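Local coordinates for protein isomerase prhC (Penicillium brasilianum, PDB 5X9J) that acts as a homodimeric isomerase in the biosynthesis of paraherquonin, a fungal meroterpenoid with a highly congested hexacyclic skeleton, at residues B[59-64]-B[146-151]; B[84-89]-B[118-123]; B[90-95]-B[113-118]; B[122-127]-B[154-159]. All coordinates share one frame; numbering follows the deposited sequence.

Contact 1 of 4, residues B[59-64]-B[146-151]; sequences TYQCCP and EFFDAV
Q61 and E146 lie side by side on one face of the sheet, where Q61 NE2 donates to E146 OE2 over 2.7 Å with an N-H...O angle of 162°. The acceptor sits in the amide plane and uses its anti lone pair, while the carboxylate is turned nearly perpendicular to the amide. A bend in the glutamine chain (chi2 -70°) carries the amide across to the extended glutamate, and glutamine is long enough to reach it. The same NE2 approaches F148 CE1 obliquely, at 3.2 Å.

Two cysteines, small and polarisable, fit closely against the phenylalanines. C62 CB stands over one face of the F147 ring, 3.4 Å from CZ, and its sulfur meets that ring at a slant. C63 SG is centred above the F148 ring, 3.9 Å from the centroid, and C63 CB reaches A150 CB at the start of helix 150-162.

Behind these side chains is a parallel beta bridge between Q61 and E146. E146 N donates to Y60 O and E146 O accepts from C62 N, both at 2.9 Å, fixing the register from which the side chains emerge. Strand 124-134 flanks strand 141-148 as well, through a backbone bond between F147 and L129. Farther on, D149 takes the N-cap position of the helix: OD2 accepts weakly from V151 N, and is also bonded to S65 OG of the second subunit.

The chemistry is thus mainly that of an interior: sulfur and aromatic carbon pack together, while the one polar side-chain pair across the strands is tied by a directed hydrogen bond.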
loop_
_atom_site.group_PDB
_atom_site.type_symbol
_atom_site.label_atom_id
_atom_site.label_comp_id
_atom_site.label_asym_id
_atom_site.label_seq_id
_atom_site.Cartn_x
_atom_site.Cartn_y
_atom_site.Cartn_z
ATOM N N THR B 59 -7.925 13.241 1.280
ATOM C CA THR B 59 -7.684 11.857 0.888
ATOM C C THR B 59 -6.564 11.819 -0.147
ATOM O O THR B 59 -6.656 12.479 -1.186
ATOM C CB THR B 59 -8.949 11.216 0.307
ATOM O OG1 THR B 59 -10.003 11.270 1.269
ATOM C CG2 THR B 59 -8.686 9.747 -0.065
ATOM N N TYR B 60 -5.525 11.044 0.129
ATOM C CA TYR B 60 -4.408 10.858 -0.795
ATOM C C TYR B 60 -4.432 9.440 -1.349
ATOM O O TYR B 60 -4.229 8.481 -0.601
ATOM C CB TYR B 60 -3.066 11.092 -0.104
ATOM C CG TYR B 60 -2.888 12.439 0.546
ATOM C CD1 TYR B 60 -3.422 12.695 1.798
ATOM C CD2 TYR B 60 -2.150 13.445 -0.077
ATOM C CE1 TYR B 60 -3.250 13.924 2.411
ATOM C CE2 TYR B 60 -1.963 14.683 0.533
ATOM C CZ TYR B 60 -2.525 14.911 1.778
ATOM O OH TYR B 60 -2.366 16.126 2.407
ATOM N N GLN B 61 -4.644 9.307 -2.650
ATOM C CA GLN B 61 -4.393 8.036 -3.313
ATOM C C GLN B 61 -2.902 7.962 -3.627
ATOM O O GLN B 61 -2.326 8.926 -4.135
ATOM C CB GLN B 61 -5.228 7.919 -4.591
ATOM C CG GLN B 61 -6.719 8.166 -4.372
ATOM C CD GLN B 61 -7.380 7.056 -3.579
ATOM O OE1 GLN B 61 -8.132 7.306 -2.629
ATOM N NE2 GLN B 61 -7.104 5.815 -3.965
ATOM N N CYS B 62 -2.274 6.831 -3.313
ATOM C CA CYS B 62 -0.818 6.755 -3.293
ATOM C C CYS B 62 -0.230 5.840 -4.368
ATOM O O CYS B 62 0.927 5.433 -4.252
ATOM C CB CYS B 62 -0.345 6.308 -1.912
ATOM S SG CYS B 62 -0.721 7.516 -0.614
ATOM N N CYS B 63 -0.987 5.498 -5.406
ATOM C CA CYS B 63 -0.403 4.783 -6.530
ATOM C C CYS B 63 -0.100 5.781 -7.631
ATOM O O CYS B 63 -1.036 6.362 -8.204
ATOM C CB CYS B 63 -1.338 3.688 -7.040
ATOM S SG CYS B 63 -1.585 2.368 -5.818
ATOM N N PRO B 64 1.171 6.014 -7.968
ATOM C CA PRO B 64 1.494 7.064 -8.948
ATOM C C PRO B 64 1.010 6.767 -10.353
ATOM O O PRO B 64 1.037 7.675 -11.193
ATOM C CB PRO B 64 3.030 7.137 -8.897
ATOM C CG PRO B 64 3.461 5.800 -8.357
ATOM C CD PRO B 64 2.371 5.390 -7.388
ATOM N N GLU B 146 -4.425 6.027 0.876
ATOM C CA GLU B 146 -4.864 4.725 0.397
ATOM C C GLU B 146 -3.907 4.180 -0.646
ATOM O O GLU B 146 -3.549 4.881 -1.596
ATOM C CB GLU B 146 -6.277 4.777 -0.196
ATOM C CG GLU B 146 -6.675 3.422 -0.790
ATOM C CD GLU B 146 -8.104 3.355 -1.336
ATOM O OE1 GLU B 146 -8.890 2.545 -0.789
ATOM O OE2 GLU B 146 -8.430 4.083 -2.312
ATOM N N PHE B 147 -3.510 2.930 -0.465
ATOM C CA PHE B 147 -2.832 2.134 -1.477
ATOM C C PHE B 147 -3.773 1.041 -1.942
ATOM O O PHE B 147 -4.467 0.431 -1.130
ATOM C CB PHE B 147 -1.579 1.469 -0.921
ATOM C CG PHE B 147 -0.497 2.419 -0.598
ATOM C CD1 PHE B 147 -0.557 3.185 0.555
ATOM C CD2 PHE B 147 0.586 2.551 -1.452
ATOM C CE1 PHE B 147 0.458 4.084 0.857
ATOM C CE2 PHE B 147 1.602 3.432 -1.164
ATOM C CZ PHE B 147 1.539 4.207 -0.006
ATOM N N PHE B 148 -3.790 0.777 -3.237
ATOM C CA PHE B 148 -4.647 -0.270 -3.766
ATOM C C PHE B 148 -3.851 -0.973 -4.844
ATOM O O PHE B 148 -2.768 -0.526 -5.219
ATOM C CB PHE B 148 -5.961 0.307 -4.327
ATOM C CG PHE B 148 -5.735 1.441 -5.286
ATOM C CD1 PHE B 148 -5.618 2.740 -4.823
ATOM C CD2 PHE B 148 -5.564 1.198 -6.638
ATOM C CE1 PHE B 148 -5.366 3.780 -5.698
ATOM C CE2 PHE B 148 -5.308 2.224 -7.516
ATOM C CZ PHE B 148 -5.216 3.524 -7.053
ATOM N N ASP B 149 -4.383 -2.080 -5.345
ATOM C CA ASP B 149 -3.742 -2.762 -6.463
ATOM C C ASP B 149 -4.104 -2.009 -7.728
ATOM O O ASP B 149 -5.270 -1.997 -8.149
ATOM C CB ASP B 149 -4.165 -4.224 -6.540
ATOM C CG ASP B 149 -3.385 -5.000 -7.601
ATOM O OD1 ASP B 149 -2.762 -6.014 -7.235
ATOM O OD2 ASP B 149 -3.392 -4.593 -8.785
ATOM N N ALA B 150 -3.107 -1.367 -8.333
ATOM C CA ALA B 150 -3.370 -0.502 -9.469
ATOM C C ALA B 150 -3.741 -1.301 -10.708
ATOM O O ALA B 150 -4.416 -0.776 -11.600
ATOM C CB ALA B 150 -2.149 0.386 -9.750
ATOM N N VAL B 151 -3.309 -2.556 -10.790
ATOM C CA VAL B 151 -3.657 -3.360 -11.959
ATOM C C VAL B 151 -5.123 -3.796 -11.888
ATOM O O VAL B 151 -5.832 -3.782 -12.899
ATOM C CB VAL B 151 -2.699 -4.563 -12.092
ATOM C CG1 VAL B 151 -3.272 -5.614 -13.052
ATOM C CG2 VAL B 151 -1.313 -4.088 -12.585
#

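Contact 2 of 4, residues B[84-89]-B[118-123]; sequences KHIGWN and DTIGGP
The indole of W88 lies across the backbone and side chain of D118, with D118 CB over one face, 3.6 Å from the centroid of the five-membered ring. On this same face D118 O and T119 N are set toward the rim. The benzo end extends along the chain, W88 CH2 coming 3.4 Å from T119 C, and I120 N approaches at a slant. A chi1 of 56°, with CG between the backbone N and the carbonyl carbon, brings the ring over the neighbouring strand. The broad indole can cover backbone that a smaller side chain would probably not reach.

Beneath the indole, W88 and D118 form an antiparallel hydrogen-bonded pair: W88 N to D118 O is 2.8 Å, and D118 N to W88 O is 3.0 Å. G87 faces T119 in the adjoining non-hydrogen-bonded pair, their CA atoms only 4.1 Å apart; a CB on G87 would come near D118 O and T119 CG2, so glycine fits. I120 N donates to I86 O at 2.9 Å, and I86 CG2 packs against I120 CD1.

A type I turn from T119 to G122 ends the strand, closed by G122 N donating to T119 O and reinforced by T119 OG1, which donates to G122 O at 2.7 Å.

The contact marks where helix 73-86 passes into strand 87-88 and joins the end of strand 108-119; helix 150-162 packs alongside through L160 and L156.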
loop_
_atom_site.group_PDB
_atom_site.type_symbol
_atom_site.label_atom_id
_atom_site.label_comp_id
_atom_site.label_asym_id
_atom_site.label_seq_id
_atom_site.Cartn_x
_atom_site.Cartn_y
_atom_site.Cartn_z
ATOM N N LYS B 84 -20.845 5.161 -7.602
ATOM C CA LYS B 84 -22.187 4.598 -7.464
ATOM C C LYS B 84 -22.903 4.481 -8.812
ATOM O O LYS B 84 -23.748 3.594 -8.979
ATOM C CB LYS B 84 -23.018 5.436 -6.490
ATOM C CG LYS B 84 -22.548 5.372 -5.044
ATOM C CD LYS B 84 -23.585 5.967 -4.106
ATOM C CE LYS B 84 -23.220 5.723 -2.643
ATOM N NZ LYS B 84 -24.386 5.222 -1.846
ATOM N N HIS B 85 -22.589 5.352 -9.775
ATOM C CA HIS B 85 -23.181 5.224 -11.107
ATOM C C HIS B 85 -22.745 3.940 -11.805
ATOM O O HIS B 85 -23.477 3.416 -12.649
ATOM C CB HIS B 85 -22.810 6.413 -11.999
ATOM C CG HIS B 85 -23.511 7.691 -11.650
ATOM N ND1 HIS B 85 -23.002 8.931 -11.979
ATOM C CD2 HIS B 85 -24.686 7.923 -11.017
ATOM C CE1 HIS B 85 -23.827 9.872 -11.555
ATOM N NE2 HIS B 85 -24.859 9.287 -10.970
ATOM N N ILE B 86 -21.550 3.433 -11.507
ATOM C CA ILE B 86 -21.039 2.279 -12.236
ATOM C C ILE B 86 -20.976 1.020 -11.394
ATOM O O ILE B 86 -20.725 -0.058 -11.951
ATOM C CB ILE B 86 -19.665 2.579 -12.879
ATOM C CG1 ILE B 86 -18.582 2.856 -11.829
ATOM C CG2 ILE B 86 -19.792 3.769 -13.826
ATOM C CD1 ILE B 86 -17.893 1.621 -11.288
ATOM N N GLY B 87 -21.190 1.108 -10.083
ATOM C CA GLY B 87 -21.060 -0.054 -9.231
ATOM C C GLY B 87 -22.188 -0.128 -8.222
ATOM O O GLY B 87 -22.833 0.867 -7.904
ATOM N N TRP B 88 -22.413 -1.337 -7.725
ATOM C CA TRP B 88 -23.428 -1.591 -6.714
ATOM C C TRP B 88 -22.944 -2.756 -5.863
ATOM O O TRP B 88 -21.988 -3.455 -6.215
ATOM C CB TRP B 88 -24.819 -1.868 -7.349
ATOM C CG TRP B 88 -24.818 -3.013 -8.346
ATOM C CD1 TRP B 88 -25.176 -4.306 -8.106
ATOM C CD2 TRP B 88 -24.433 -2.955 -9.729
ATOM N NE1 TRP B 88 -25.037 -5.061 -9.248
ATOM C CE2 TRP B 88 -24.578 -4.258 -10.260
ATOM C CE3 TRP B 88 -23.966 -1.935 -10.566
ATOM C CZ2 TRP B 88 -24.276 -4.568 -11.592
ATOM C CZ3 TRP B 88 -23.669 -2.242 -11.899
ATOM C CH2 TRP B 88 -23.820 -3.547 -12.393
ATOM N N ASN B 89 -23.605 -2.954 -4.723
ATOM C CA ASN B 89 -23.217 -3.985 -3.764
ATOM C C ASN B 89 -21.753 -3.797 -3.345
ATOM O O ASN B 89 -20.962 -4.743 -3.287
ATOM C CB ASN B 89 -23.469 -5.381 -4.342
ATOM C CG ASN B 89 -23.552 -6.458 -3.267
ATOM O OD1 ASN B 89 -23.896 -6.182 -2.112
ATOM N ND2 ASN B 89 -23.228 -7.694 -3.644
ATOM N N ASP B 118 -20.101 -5.313 -7.587
ATOM C CA ASP B 118 -20.559 -5.553 -8.945
ATOM C C ASP B 118 -20.528 -4.238 -9.699
ATOM O O ASP B 118 -20.826 -3.182 -9.139
ATOM C CB ASP B 118 -21.968 -6.150 -8.936
ATOM C CG ASP B 118 -21.975 -7.561 -8.412
ATOM O OD1 ASP B 118 -21.251 -8.409 -8.985
ATOM O OD2 ASP B 118 -22.666 -7.817 -7.410
ATOM N N THR B 119 -20.103 -4.282 -10.959
ATOM C CA THR B 119 -20.009 -3.065 -11.746
ATOM C C THR B 119 -20.499 -3.337 -13.159
ATOM O O THR B 119 -20.631 -4.484 -13.586
ATOM C CB THR B 119 -18.571 -2.514 -11.836
ATOM O OG1 THR B 119 -17.833 -3.302 -12.776
ATOM C CG2 THR B 119 -17.857 -2.528 -10.468
ATOM N N ILE B 120 -20.690 -2.247 -13.897
ATOM C CA ILE B 120 -20.999 -2.312 -15.322
ATOM C C ILE B 120 -20.016 -3.215 -16.055
ATOM O O ILE B 120 -20.396 -3.971 -16.961
ATOM C CB ILE B 120 -21.007 -0.891 -15.914
ATOM C CG1 ILE B 120 -22.067 -0.035 -15.218
ATOM C CG2 ILE B 120 -21.218 -0.938 -17.431
ATOM C CD1 ILE B 120 -22.141 1.384 -15.748
ATOM N N GLY B 121 -18.743 -3.156 -15.675
ATOM C CA GLY B 121 -17.708 -3.964 -16.282
ATOM C C GLY B 121 -17.530 -5.343 -15.695
ATOM O O GLY B 121 -16.583 -6.037 -16.070
ATOM N N GLY B 122 -18.398 -5.774 -14.786
ATOM C CA GLY B 122 -18.259 -7.075 -14.184
ATOM C C GLY B 122 -17.786 -6.982 -12.749
ATOM O O GLY B 122 -17.609 -5.889 -12.202
ATOM N N PRO B 123 -17.584 -8.132 -12.110
ATOM C CA PRO B 123 -17.168 -8.138 -10.701
ATOM C C PRO B 123 -15.833 -7.430 -10.501
ATOM O O PRO B 123 -14.944 -7.474 -11.355
ATOM C CB PRO B 123 -17.068 -9.629 -10.369
ATOM C CG PRO B 123 -17.951 -10.304 -11.406
ATOM C CD PRO B 123 -17.763 -9.492 -12.643
#

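Contact 3 of 4, residues B[90-95]-B[113-118]; sequences SKFWII and AACSAD
A113, midway along strand 108-119, sets its methyl against F92 CZ, 3.7 Å away, in an antiparallel ladder; strands 90-94 and 108-119 are neighbours in a curled sheet consistent with the NTF2-like fold. A113 CB also lies near W93 O.

A114 follows on the other face. Its N donates to W93 O at 2.8 Å and its O accepts from W93 N, while CB sits over the six-membered ring of W93, 4.0 Å from the centroid. With CG between the backbone N and the carbonyl carbon (chi1 65°), the indole folds back over this strand, and A114 O lies 3.4 Å from its plane; alanine is small enough to fit beneath.

C115 returns to the F92 side, its CB 3.5 Å from F92 CD2. F92 also packs on C38 and I41 of helix 26-43, and an alanine here would probably open a gap between that helix and A113 and C115.

S116 makes the second hydrogen-bonded pair, with K91: K91 N to S116 O is 2.9 Å. S116 OG reaches the edge of the W93 indole, 3.6 Å from CZ3.

At A117 the methyl meets S90 OG at 3.8 Å, an oxygen that is hydrogen-bonded to W83 NE1.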
loop_
_atom_site.group_PDB
_atom_site.type_symbol
_atom_site.label_atom_id
_atom_site.label_comp_id
_atom_site.label_asym_id
_atom_site.label_seq_id
_atom_site.Cartn_x
_atom_site.Cartn_y
_atom_site.Cartn_z
ATOM N N SER B 90 -21.402 -2.547 -3.063
ATOM C CA SER B 90 -20.048 -2.176 -2.671
ATOM C C SER B 90 -19.791 -2.549 -1.219
ATOM O O SER B 90 -20.553 -2.157 -0.325
ATOM C CB SER B 90 -19.836 -0.676 -2.848
ATOM O OG SER B 90 -19.794 -0.320 -4.213
ATOM N N LYS B 91 -18.692 -3.272 -0.986
ATOM C CA LYS B 91 -18.281 -3.711 0.342
ATOM C C LYS B 91 -16.822 -3.331 0.564
ATOM O O LYS B 91 -16.017 -3.382 -0.370
ATOM C CB LYS B 91 -18.445 -5.230 0.499
ATOM C CG LYS B 91 -19.880 -5.750 0.347
ATOM C CD LYS B 91 -19.904 -7.282 0.232
ATOM C CE LYS B 91 -21.329 -7.827 0.023
ATOM N NZ LYS B 91 -22.214 -7.599 1.205
ATOM N N PHE B 92 -16.482 -2.978 1.807
ATOM C CA PHE B 92 -15.128 -2.570 2.181
ATOM C C PHE B 92 -14.914 -3.030 3.617
ATOM O O PHE B 92 -15.704 -2.677 4.498
ATOM C CB PHE B 92 -14.967 -1.051 2.047
ATOM C CG PHE B 92 -13.530 -0.558 2.067
ATOM C CD1 PHE B 92 -12.936 -0.141 3.254
ATOM C CD2 PHE B 92 -12.797 -0.464 0.899
ATOM C CE1 PHE B 92 -11.625 0.329 3.276
ATOM C CE2 PHE B 92 -11.486 0.005 0.910
ATOM C CZ PHE B 92 -10.898 0.399 2.101
ATOM N N TRP B 93 -13.886 -3.841 3.861
ATOM C CA TRP B 93 -13.727 -4.425 5.185
ATOM C C TRP B 93 -12.251 -4.660 5.485
ATOM O O TRP B 93 -11.449 -4.905 4.580
ATOM C CB TRP B 93 -14.508 -5.750 5.317
ATOM C CG TRP B 93 -13.998 -6.871 4.423
ATOM C CD1 TRP B 93 -13.178 -7.899 4.790
ATOM C CD2 TRP B 93 -14.300 -7.079 3.030
ATOM N NE1 TRP B 93 -12.940 -8.722 3.715
ATOM C CE2 TRP B 93 -13.622 -8.245 2.625
ATOM C CE3 TRP B 93 -15.077 -6.395 2.092
ATOM C CZ2 TRP B 93 -13.690 -8.739 1.317
ATOM C CZ3 TRP B 93 -15.139 -6.887 0.791
ATOM C CH2 TRP B 93 -14.452 -8.046 0.420
ATOM N N ILE B 94 -11.914 -4.606 6.779
ATOM C CA ILE B 94 -10.548 -4.850 7.222
ATOM C C ILE B 94 -10.233 -6.336 7.138
ATOM O O ILE B 94 -11.053 -7.190 7.510
ATOM C CB ILE B 94 -10.348 -4.317 8.652
ATOM C CG1 ILE B 94 -10.622 -2.823 8.697
ATOM C CG2 ILE B 94 -8.927 -4.590 9.137
ATOM C CD1 ILE B 94 -10.362 -2.210 10.058
ATOM N N ILE B 95 -9.048 -6.652 6.614
ATOM C CA ILE B 95 -8.536 -8.015 6.542
ATOM C C ILE B 95 -7.232 -8.081 7.326
ATOM O O ILE B 95 -6.586 -7.059 7.593
ATOM C CB ILE B 95 -8.293 -8.483 5.091
ATOM C CG1 ILE B 95 -7.255 -7.572 4.410
ATOM C CG2 ILE B 95 -9.610 -8.518 4.301
ATOM C CD1 ILE B 95 -6.787 -8.052 3.015
ATOM N N ALA B 113 -7.098 -3.694 4.017
ATOM C CA ALA B 113 -8.521 -3.790 3.752
ATOM C C ALA B 113 -8.727 -4.442 2.394
ATOM O O ALA B 113 -7.821 -4.489 1.554
ATOM C CB ALA B 113 -9.196 -2.413 3.794
ATOM N N ALA B 114 -9.923 -4.975 2.197
ATOM C CA ALA B 114 -10.341 -5.499 0.910
ATOM C C ALA B 114 -11.660 -4.843 0.539
ATOM O O ALA B 114 -12.395 -4.356 1.398
ATOM C CB ALA B 114 -10.486 -7.031 0.934
ATOM N N CYS B 115 -11.943 -4.809 -0.757
ATOM C CA CYS B 115 -13.200 -4.269 -1.237
ATOM C C CYS B 115 -13.668 -5.094 -2.422
ATOM O O CYS B 115 -12.886 -5.805 -3.064
ATOM C CB CYS B 115 -13.097 -2.796 -1.633
ATOM S SG CYS B 115 -11.941 -2.505 -2.975
ATOM N N SER B 116 -14.968 -4.999 -2.686
ATOM C CA SER B 116 -15.587 -5.705 -3.796
ATOM C C SER B 116 -16.840 -4.959 -4.209
ATOM O O SER B 116 -17.421 -4.195 -3.429
ATOM C CB SER B 116 -15.937 -7.150 -3.437
ATOM O OG SER B 116 -16.835 -7.192 -2.335
ATOM N N ALA B 117 -17.242 -5.185 -5.455
ATOM C CA ALA B 117 -18.447 -4.581 -6.001
ATOM C C ALA B 117 -18.804 -5.295 -7.291
ATOM O O ALA B 117 -17.933 -5.834 -7.983
ATOM C CB ALA B 117 -18.269 -3.081 -6.268
ATOM N N ASP B 118 -20.101 -5.313 -7.587
ATOM C CA ASP B 118 -20.559 -5.553 -8.945
ATOM C C ASP B 118 -20.528 -4.238 -9.699
ATOM O O ASP B 118 -20.826 -3.182 -9.139
ATOM C CB ASP B 118 -21.968 -6.150 -8.936
ATOM C CG ASP B 118 -21.975 -7.561 -8.412
ATOM O OD1 ASP B 118 -21.251 -8.409 -8.985
ATOM O OD2 ASP B 118 -22.666 -7.817 -7.410
#

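Contact 4 of 4, residues B[122-127]-B[154-159]; sequences GPYENE and QDLMNR
Y124 and L156 bring the strand and helix backbones within 6.9 Å, CA to CA, while G122 and R159 are 7.8 Å apart at the turn. L156 CD2 stands over the centre of the Y124 ring, 3.7 Å from the centroid and 10° off the normal, a CH-pi contact; L156 CB comes in past the rim, 3.8 Å from Y124 CD1.

The flat ring suits its place doubly, as its far end accepts a bond: N126 ND2 donates to Y124 OH at 2.8 Å and 178°. With an alanine in place of the tyrosine, L156 is likely to lose its aromatic partner and N126 ND2 this acceptor.

Strands 108-119 and 124-134 form a beta hairpin, and helix 150-162 packs against its turn end. There R159 bends at chi3 (-81°) and NH1 donates to P123 O at 3.0 Å. P123 O lies close to the guanidinium plane, though NH1 is tilted out of the plane of that carbonyl; the same nitrogen also binds G121 O. Arginine has the reach and N-H groups to collect carbonyls from a turn. A CB on G122 would collide with P123 CD, crowd R159 NH1 and press on the preceding carbonyl O, which is why glycine suits the turn.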
loop_
_atom_site.group_PDB
_atom_site.type_symbol
_atom_site.label_atom_id
_atom_site.label_comp_id
_atom_site.label_asym_id
_atom_site.label_seq_id
_atom_site.Cartn_x
_atom_site.Cartn_y
_atom_site.Cartn_z
ATOM N N GLY B 122 -18.398 -5.774 -14.786
ATOM C CA GLY B 122 -18.259 -7.075 -14.184
ATOM C C GLY B 122 -17.786 -6.982 -12.749
ATOM O O GLY B 122 -17.609 -5.889 -12.202
ATOM N N PRO B 123 -17.584 -8.132 -12.110
ATOM C CA PRO B 123 -17.168 -8.138 -10.701
ATOM C C PRO B 123 -15.833 -7.430 -10.501
ATOM O O PRO B 123 -14.944 -7.474 -11.355
ATOM C CB PRO B 123 -17.068 -9.629 -10.369
ATOM C CG PRO B 123 -17.951 -10.304 -11.406
ATOM C CD PRO B 123 -17.763 -9.492 -12.643
ATOM N N TYR B 124 -15.710 -6.755 -9.364
ATOM C CA TYR B 124 -14.510 -6.008 -9.020
ATOM C C TYR B 124 -14.058 -6.440 -7.639
ATOM O O TYR B 124 -14.873 -6.522 -6.715
ATOM C CB TYR B 124 -14.770 -4.500 -9.044
ATOM C CG TYR B 124 -13.592 -3.630 -8.656
ATOM C CD1 TYR B 124 -12.393 -3.695 -9.353
ATOM C CD2 TYR B 124 -13.697 -2.707 -7.614
ATOM C CE1 TYR B 124 -11.321 -2.873 -9.020
ATOM C CE2 TYR B 124 -12.627 -1.889 -7.264
ATOM C CZ TYR B 124 -11.442 -1.980 -7.976
ATOM O OH TYR B 124 -10.391 -1.157 -7.656
ATOM N N GLU B 125 -12.768 -6.726 -7.503
ATOM C CA GLU B 125 -12.187 -7.021 -6.202
ATOM C C GLU B 125 -10.839 -6.330 -6.120
ATOM O O GLU B 125 -10.062 -6.361 -7.079
ATOM C CB GLU B 125 -12.045 -8.528 -5.984
ATOM C CG GLU B 125 -13.405 -9.241 -5.979
ATOM C CD GLU B 125 -13.295 -10.753 -5.961
ATOM O OE1 GLU B 125 -12.225 -11.289 -6.323
ATOM O OE2 GLU B 125 -14.291 -11.406 -5.586
ATOM N N ASN B 126 -10.575 -5.680 -4.991
ATOM C CA ASN B 126 -9.283 -5.054 -4.785
ATOM C C ASN B 126 -8.893 -5.240 -3.328
ATOM O O ASN B 126 -9.705 -5.648 -2.490
ATOM C CB ASN B 126 -9.299 -3.575 -5.201
ATOM C CG ASN B 126 -7.952 -3.122 -5.765
ATOM O OD1 ASN B 126 -6.923 -3.619 -5.343
ATOM N ND2 ASN B 126 -7.961 -2.183 -6.716
ATOM N N GLU B 127 -7.616 -4.988 -3.049
ATOM C CA GLU B 127 -7.055 -5.061 -1.713
ATOM C C GLU B 127 -6.229 -3.805 -1.491
ATOM O O GLU B 127 -5.631 -3.261 -2.426
ATOM C CB GLU B 127 -6.215 -6.328 -1.522
ATOM C CG GLU B 127 -7.073 -7.611 -1.543
ATOM C CD GLU B 127 -6.252 -8.890 -1.627
ATOM O OE1 GLU B 127 -5.095 -8.901 -1.149
ATOM O OE2 GLU B 127 -6.769 -9.890 -2.174
ATOM N N GLN B 154 -6.863 -0.640 -12.909
ATOM C CA GLN B 154 -6.733 -0.331 -14.329
ATOM C C GLN B 154 -7.544 -1.304 -15.180
ATOM O O GLN B 154 -8.115 -0.911 -16.200
ATOM C CB GLN B 154 -5.264 -0.346 -14.767
ATOM C CG GLN B 154 -5.084 0.144 -16.204
ATOM C CD GLN B 154 -5.681 1.556 -16.438
ATOM O OE1 GLN B 154 -5.426 2.491 -15.671
ATOM N NE2 GLN B 154 -6.488 1.699 -17.496
ATOM N N ASP B 155 -7.591 -2.576 -14.782
ATOM C CA ASP B 155 -8.399 -3.556 -15.503
ATOM C C ASP B 155 -9.878 -3.192 -15.439
ATOM O O ASP B 155 -10.596 -3.309 -16.438
ATOM C CB ASP B 155 -8.186 -4.964 -14.935
ATOM C CG ASP B 155 -6.839 -5.579 -15.330
ATOM O OD1 ASP B 155 -6.180 -5.059 -16.266
ATOM O OD2 ASP B 155 -6.444 -6.597 -14.704
ATOM N N LEU B 156 -10.350 -2.743 -14.272
ATOM C CA LEU B 156 -11.729 -2.271 -14.169
ATOM C C LEU B 156 -11.968 -1.096 -15.107
ATOM O O LEU B 156 -12.951 -1.079 -15.856
ATOM C CB LEU B 156 -12.061 -1.878 -12.730
ATOM C CG LEU B 156 -13.429 -1.187 -12.575
ATOM C CD1 LEU B 156 -14.582 -2.120 -12.986
ATOM C CD2 LEU B 156 -13.638 -0.688 -11.163
ATOM N N MET B 157 -11.063 -0.109 -15.089
ATOM C CA MET B 157 -11.210 1.054 -15.958
ATOM C C MET B 157 -11.232 0.653 -17.427
ATOM O O MET B 157 -11.987 1.228 -18.221
ATOM C CB MET B 157 -10.084 2.060 -15.709
ATOM C CG MET B 157 -10.068 2.618 -14.309
ATOM S SD MET B 157 -11.631 3.437 -13.923
ATOM C CE MET B 157 -11.623 4.702 -15.187
ATOM N N ASN B 158 -10.400 -0.316 -17.812
ATOM C CA ASN B 158 -10.418 -0.795 -19.190
ATOM C C ASN B 158 -11.754 -1.458 -19.526
ATOM O O ASN B 158 -12.303 -1.247 -20.608
ATOM C CB ASN B 158 -9.269 -1.780 -19.426
ATOM C CG ASN B 158 -7.902 -1.104 -19.433
ATOM O OD1 ASN B 158 -7.785 0.113 -19.591
ATOM N ND2 ASN B 158 -6.862 -1.903 -19.278
ATOM N N ARG B 159 -12.279 -2.283 -18.615
ATOM C CA ARG B 159 -13.565 -2.927 -18.866
ATOM C C ARG B 159 -14.686 -1.897 -18.942
ATOM O O ARG B 159 -15.576 -2.009 -19.794
ATOM C CB ARG B 159 -13.849 -3.971 -17.784
ATOM C CG ARG B 159 -12.993 -5.240 -17.910
ATOM C CD ARG B 159 -13.352 -6.270 -16.831
ATOM N NE ARG B 159 -12.694 -5.958 -15.564
ATOM C CZ ARG B 159 -13.202 -6.188 -14.351
ATOM N NH1 ARG B 159 -14.412 -6.737 -14.197
ATOM N NH2 ARG B 159 -12.493 -5.859 -13.279
#

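In the fold
All four contacts reach the same curled sheet. Contact 1 is the most buried, with its centre 9 Å from that of the chain, and it pairs cysteine sulfur with phenylalanine rings. Contacts 2 and 3 share D118 and strand 108-119; both lay an exposed tryptophan over the neighbouring strand, while their other face meets helices. Contacts 2 and 4 lie farthest out, their centres 16 and 15 Å from that of the chain; contact 4 joins strand to helix by a leucine CH-pi contact with a tyrosine ring and an arginine at the turn it shares with contact 2. Contacts 1 and 4 both use helix 150-162 and touch the second subunit; contacts 2 and 3 do not.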